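Local atomic coordinates of DNA polymerase III subunit beta (Deinococcus radiodurans, PDB entry 4TRT), a protein that probably tethers DNA polymerases and other proteins to DNA and makes them processive, as a ring-shaped head-to-tail homodimer around the duplex. Residues T32-E37 with L43-T48; H73-I78 with Q94-R99. All coordinates share one frame; numbering follows the deposited sequence.

Interaction 1: residues T32-E37 with L43-T48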
# COMPACT_ATOMS: atom_id res chain seq x y z
N THR A 32 -24.12 5.91 -7.97
CA THR A 32 -23.00 5.00 -8.16
C THR A 32 -22.88 4.51 -9.61
O THR A 32 -21.99 3.73 -9.92
CB THR A 32 -23.15 3.77 -7.23
OG1 THR A 32 -24.45 3.22 -7.40
CG2 THR A 32 -22.99 4.18 -5.79
N ALA A 33 -23.78 4.97 -10.49
CA ALA A 33 -23.79 4.55 -11.88
C ALA A 33 -22.85 5.37 -12.76
O ALA A 33 -22.54 6.54 -12.47
CB ALA A 33 -25.19 4.62 -12.45
N LEU A 34 -22.37 4.72 -13.81
CA LEU A 34 -21.66 5.36 -14.90
C LEU A 34 -22.67 5.52 -16.02
O LEU A 34 -23.38 4.57 -16.35
CB LEU A 34 -20.52 4.45 -15.36
CG LEU A 34 -19.72 4.84 -16.61
CD1 LEU A 34 -18.86 6.06 -16.30
CD2 LEU A 34 -18.83 3.68 -17.01
N LYS A 35 -22.73 6.71 -16.62
CA LYS A 35 -23.53 6.89 -17.81
C LYS A 35 -22.64 6.72 -19.03
O LYS A 35 -21.51 7.22 -19.07
CB LYS A 35 -24.22 8.26 -17.83
CG LYS A 35 -25.11 8.45 -19.05
CD LYS A 35 -26.15 9.55 -18.86
CE LYS A 35 -25.66 10.90 -19.34
NZ LYS A 35 -26.67 11.97 -19.05
N VAL A 36 -23.14 5.97 -20.01
CA VAL A 36 -22.38 5.74 -21.25
C VAL A 36 -23.23 6.20 -22.42
O VAL A 36 -24.33 5.70 -22.63
CB VAL A 36 -21.99 4.26 -21.45
CG1 VAL A 36 -21.19 4.11 -22.74
CG2 VAL A 36 -21.19 3.75 -20.26
N GLU A 37 -22.74 7.19 -23.15
CA GLU A 37 -23.43 7.71 -24.30
C GLU A 37 -22.61 7.34 -25.49
O GLU A 37 -21.39 7.50 -25.48
CB GLU A 37 -23.54 9.23 -24.24
CG GLU A 37 -24.61 9.73 -23.30
CD GLU A 37 -24.53 11.23 -23.08
OE1 GLU A 37 -23.44 11.71 -22.72
OE2 GLU A 37 -25.56 11.92 -23.28
N LEU A 43 -17.47 6.52 -27.42
CA LEU A 43 -18.22 6.43 -26.19
C LEU A 43 -17.88 7.64 -25.33
O LEU A 43 -16.71 7.99 -25.18
CB LEU A 43 -17.84 5.17 -25.41
CG LEU A 43 -17.73 3.80 -26.11
CD1 LEU A 43 -16.91 2.87 -25.24
CD2 LEU A 43 -19.08 3.19 -26.39
N THR A 44 -18.89 8.26 -24.75
CA THR A 44 -18.69 9.29 -23.73
C THR A 44 -19.12 8.69 -22.40
O THR A 44 -20.27 8.30 -22.23
CB THR A 44 -19.49 10.55 -24.08
OG1 THR A 44 -19.01 11.06 -25.32
CG2 THR A 44 -19.32 11.66 -23.02
N LEU A 45 -18.16 8.58 -21.49
CA LEU A 45 -18.36 8.04 -20.15
C LEU A 45 -18.54 9.21 -19.19
O LEU A 45 -17.69 10.11 -19.15
CB LEU A 45 -17.13 7.22 -19.73
CG LEU A 45 -16.56 6.19 -20.70
CD1 LEU A 45 -15.22 5.63 -20.23
CD2 LEU A 45 -17.55 5.05 -20.91
N SER A 46 -19.61 9.22 -18.40
CA SER A 46 -19.83 10.33 -17.50
C SER A 46 -20.45 9.93 -16.15
O SER A 46 -21.08 8.86 -16.02
CB SER A 46 -20.65 11.43 -18.19
OG SER A 46 -22.02 11.09 -18.25
N GLY A 47 -20.23 10.79 -15.16
CA GLY A 47 -20.78 10.61 -13.82
C GLY A 47 -20.57 11.82 -12.92
O GLY A 47 -19.99 12.83 -13.33
N THR A 48 -21.07 11.72 -11.69
CA THR A 48 -20.99 12.82 -10.75
C THR A 48 -20.80 12.28 -9.34
O THR A 48 -21.14 11.12 -9.07
CB THR A 48 -22.27 13.69 -10.81
OG1 THR A 48 -22.11 14.85 -9.98
CG2 THR A 48 -23.48 12.89 -10.31
O HOH W 1 -22.59 8.96 -11.11
O HOH W 2 -21.98 10.11 -20.72
O HOH W 3 -20.41 9.50 -27.58

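Interaction 2: residues H73-I78 with Q94-R99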
# COMPACT_ATOMS: atom_id res chain seq x y z
N HIS A 73 -18.04 0.99 -10.71
CA HIS A 73 -16.86 0.28 -10.21
C HIS A 73 -16.79 -1.14 -10.67
O HIS A 73 -15.71 -1.65 -11.00
CB HIS A 73 -16.77 0.39 -8.70
CG HIS A 73 -16.54 1.80 -8.23
ND1 HIS A 73 -17.55 2.70 -8.18
CD2 HIS A 73 -15.38 2.46 -7.83
CE1 HIS A 73 -17.07 3.88 -7.77
NE2 HIS A 73 -15.74 3.74 -7.55
N LEU A 74 -17.95 -1.79 -10.72
CA LEU A 74 -18.03 -3.14 -11.25
C LEU A 74 -17.60 -3.19 -12.73
O LEU A 74 -16.85 -4.05 -13.11
CB LEU A 74 -19.45 -3.70 -11.08
CG LEU A 74 -19.70 -5.09 -11.66
CD1 LEU A 74 -18.67 -6.07 -11.10
CD2 LEU A 74 -21.11 -5.55 -11.31
N PHE A 75 -18.09 -2.25 -13.54
CA PHE A 75 -17.76 -2.20 -14.96
C PHE A 75 -16.26 -1.96 -15.16
O PHE A 75 -15.64 -2.61 -15.99
CB PHE A 75 -18.59 -1.13 -15.66
CG PHE A 75 -18.36 -1.02 -17.15
CD1 PHE A 75 -18.28 -2.15 -17.95
CD2 PHE A 75 -18.29 0.22 -17.76
CE1 PHE A 75 -18.08 -2.04 -19.32
CE2 PHE A 75 -18.11 0.33 -19.13
CZ PHE A 75 -18.00 -0.81 -19.91
N ALA A 76 -15.68 -1.05 -14.38
CA ALA A 76 -14.26 -0.76 -14.44
C ALA A 76 -13.43 -1.99 -14.07
O ALA A 76 -12.41 -2.28 -14.68
CB ALA A 76 -13.92 0.40 -13.51
N GLN A 77 -13.89 -2.71 -13.05
CA GLN A 77 -13.19 -3.90 -12.59
C GLN A 77 -13.22 -5.01 -13.63
O GLN A 77 -12.22 -5.70 -13.85
CB GLN A 77 -13.81 -4.36 -11.26
CG GLN A 77 -13.24 -5.67 -10.70
CD GLN A 77 -13.89 -6.04 -9.38
OE1 GLN A 77 -14.98 -5.58 -9.06
NE2 GLN A 77 -13.21 -6.86 -8.60
N ILE A 78 -14.38 -5.21 -14.25
CA ILE A 78 -14.53 -6.24 -15.28
C ILE A 78 -13.59 -5.94 -16.46
O ILE A 78 -12.88 -6.82 -16.95
CB ILE A 78 -15.99 -6.34 -15.73
CG1 ILE A 78 -16.83 -7.05 -14.67
CG2 ILE A 78 -16.12 -7.02 -17.08
CD1 ILE A 78 -18.33 -6.96 -14.94
N GLN A 94 -31.88 -5.14 -21.19
CA GLN A 94 -31.25 -4.54 -20.01
C GLN A 94 -29.91 -5.22 -19.65
O GLN A 94 -29.50 -5.27 -18.48
CB GLN A 94 -32.22 -4.57 -18.81
CG GLN A 94 -33.35 -3.51 -18.84
CD GLN A 94 -33.06 -2.33 -17.88
OE1 GLN A 94 -32.17 -1.48 -18.12
NE2 GLN A 94 -33.80 -2.30 -16.78
N GLU A 95 -29.20 -5.71 -20.66
CA GLU A 95 -27.99 -6.45 -20.45
C GLU A 95 -26.86 -5.91 -21.32
O GLU A 95 -26.99 -5.88 -22.54
CB GLU A 95 -28.25 -7.92 -20.77
CG GLU A 95 -27.21 -8.86 -20.20
CD GLU A 95 -27.63 -10.32 -20.30
OE1 GLU A 95 -27.47 -10.91 -21.40
OE2 GLU A 95 -28.10 -10.87 -19.29
N LEU A 96 -25.78 -5.46 -20.69
CA LEU A 96 -24.55 -5.11 -21.41
C LEU A 96 -23.60 -6.30 -21.47
O LEU A 96 -23.15 -6.81 -20.43
CB LEU A 96 -23.83 -3.94 -20.74
CG LEU A 96 -22.54 -3.50 -21.45
CD1 LEU A 96 -22.93 -2.75 -22.72
CD2 LEU A 96 -21.64 -2.65 -20.56
N SER A 97 -23.27 -6.73 -22.68
CA SER A 97 -22.28 -7.78 -22.86
C SER A 97 -20.89 -7.16 -23.05
O SER A 97 -20.74 -6.17 -23.78
CB SER A 97 -22.66 -8.66 -24.05
OG SER A 97 -23.85 -9.36 -23.74
N VAL A 98 -19.89 -7.72 -22.37
CA VAL A 98 -18.52 -7.21 -22.46
C VAL A 98 -17.64 -8.42 -22.79
O VAL A 98 -17.56 -9.38 -21.99
CB VAL A 98 -18.06 -6.57 -21.13
CG1 VAL A 98 -16.70 -5.91 -21.28
CG2 VAL A 98 -19.10 -5.58 -20.60
N ARG A 99 -17.06 -8.41 -23.99
CA ARG A 99 -16.42 -9.60 -24.56
C ARG A 99 -15.02 -9.31 -25.02
O ARG A 99 -14.75 -8.26 -25.62
CB ARG A 99 -17.19 -10.12 -25.80
CG ARG A 99 -18.55 -10.68 -25.49
CD ARG A 99 -19.16 -11.34 -26.71
NE ARG A 99 -20.52 -11.74 -26.43
CZ ARG A 99 -21.62 -11.08 -26.79
NH1 ARG A 99 -21.56 -9.96 -27.49
NH2 ARG A 99 -22.81 -11.57 -26.45

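Interaction 1: residues T32-E37 with L43-T48
Lys-35 and Ser-46 face each other as an antiparallel hydrogen-bonded pair, with Lys-35 N donating to Ser-46 O and Ser-46 N to Lys-35 O, each at 2.8 Å. They illustrate how a two-stranded pairing presents a different relief on each face. On the face of Ser-46, its short side chain is the low point, and the Lys-35 chain lies over it: Ser-46 OG lies 3.6 Å from Lys-35 CB, and the lysine chain, bent at chi3 (91°), brings CE back to 3.8 Å from Ser-46 OG. A water lies among Ser-46 OG, Thr-44 O and Glu-37 OE1, with more acceptors in reach than it has protons to give. The other face is apolar. Val-36 and Leu-45 lie side by side, Val-36 CG2 meeting Leu-45 CD2 at 3.9 Å, while Leu-34, its CG anti to the backbone N (chi1 173°), reaches across to set CD1 against Leu-45 CB at 4.0 Å. Glu-37 and Thr-44 form the next hydrogen-bonded pair, again joined by two backbone bonds. Beyond Gly-47 the strands part, and a water takes over, joining Ala-33 O (2.8 Å) to Thr-48 N (3.2 Å). Helix 8-21 covers the leucine face through Leu-15 and Leu-18. This is an antiparallel beta hairpin, one face packed on a helix, within the N-terminal domain.

Interaction 2: residues H73-I78 with Q94-R99
Phe-75 CE1 makes the closest approach between helix 73-78 and strand 95-99, a small example of packing in which one aromatic ring spans the gap between a helix and a sheet. Leu-96 CD2 comes to 3.8 Å from Phe-75 CE1 at an oblique angle to the ring. Val-98 CG2, at 3.9 Å from the same carbon, instead lies near the ring plane, at the edge. A chi1 of -178°, which turns CG away from the backbone N, carries the Phe-75 ring toward the strand; the phenylalanine and Leu-96 side chains cross at about a right angle. One turn on, Ile-78 CG2 makes a looser contact with Val-98 CG1 at 4.4 Å. Behind this first shell, Leu-15 of helix 8-21 and Leu-107 of strand 103-108 also touch Phe-75, while Ile-78 touches Phe-105 and Leu-107. Val-98 touches Val-87 and Leu-89 of strand 86-92. The alternate residues of the strand are polar: Ser-97 OG bonds Lys-106, and Arg-99 forms a salt bridge with Glu-90. Helix 73-78 runs nearly parallel to strand 95-99, with 22° between their directions; helix 8-21 lies beside the helix, and strands 86-92 and 103-108 flank the strand it packs on.

Interactions 1 and 2 follow one another along the chain, the hairpin closing before helix 72-81 begins, and their centres lie about 13 Å apart within the N-terminal domain. They belong to different antiparallel sheets: residues 32-37 and 43-48 to the one that runs on into the central domain through strands 52-59 and 224-229, and residues 94-99 to the smaller one. The contacts meet directly where Leu-34 CD2 packs on Phe-75 CD2 at 3.6 Å. Leu-15 of helix 8-21 touches Leu-34 and Leu-45, and also Phe-75 and Ala-76 of helix 72-81, joining both contacts into one hydrophobic core. On the same helix, Leu-74 and Gln-77 pack on Tyr-293 and Val-266 of the second subunit, placing helix 72-81 at the dimer interface.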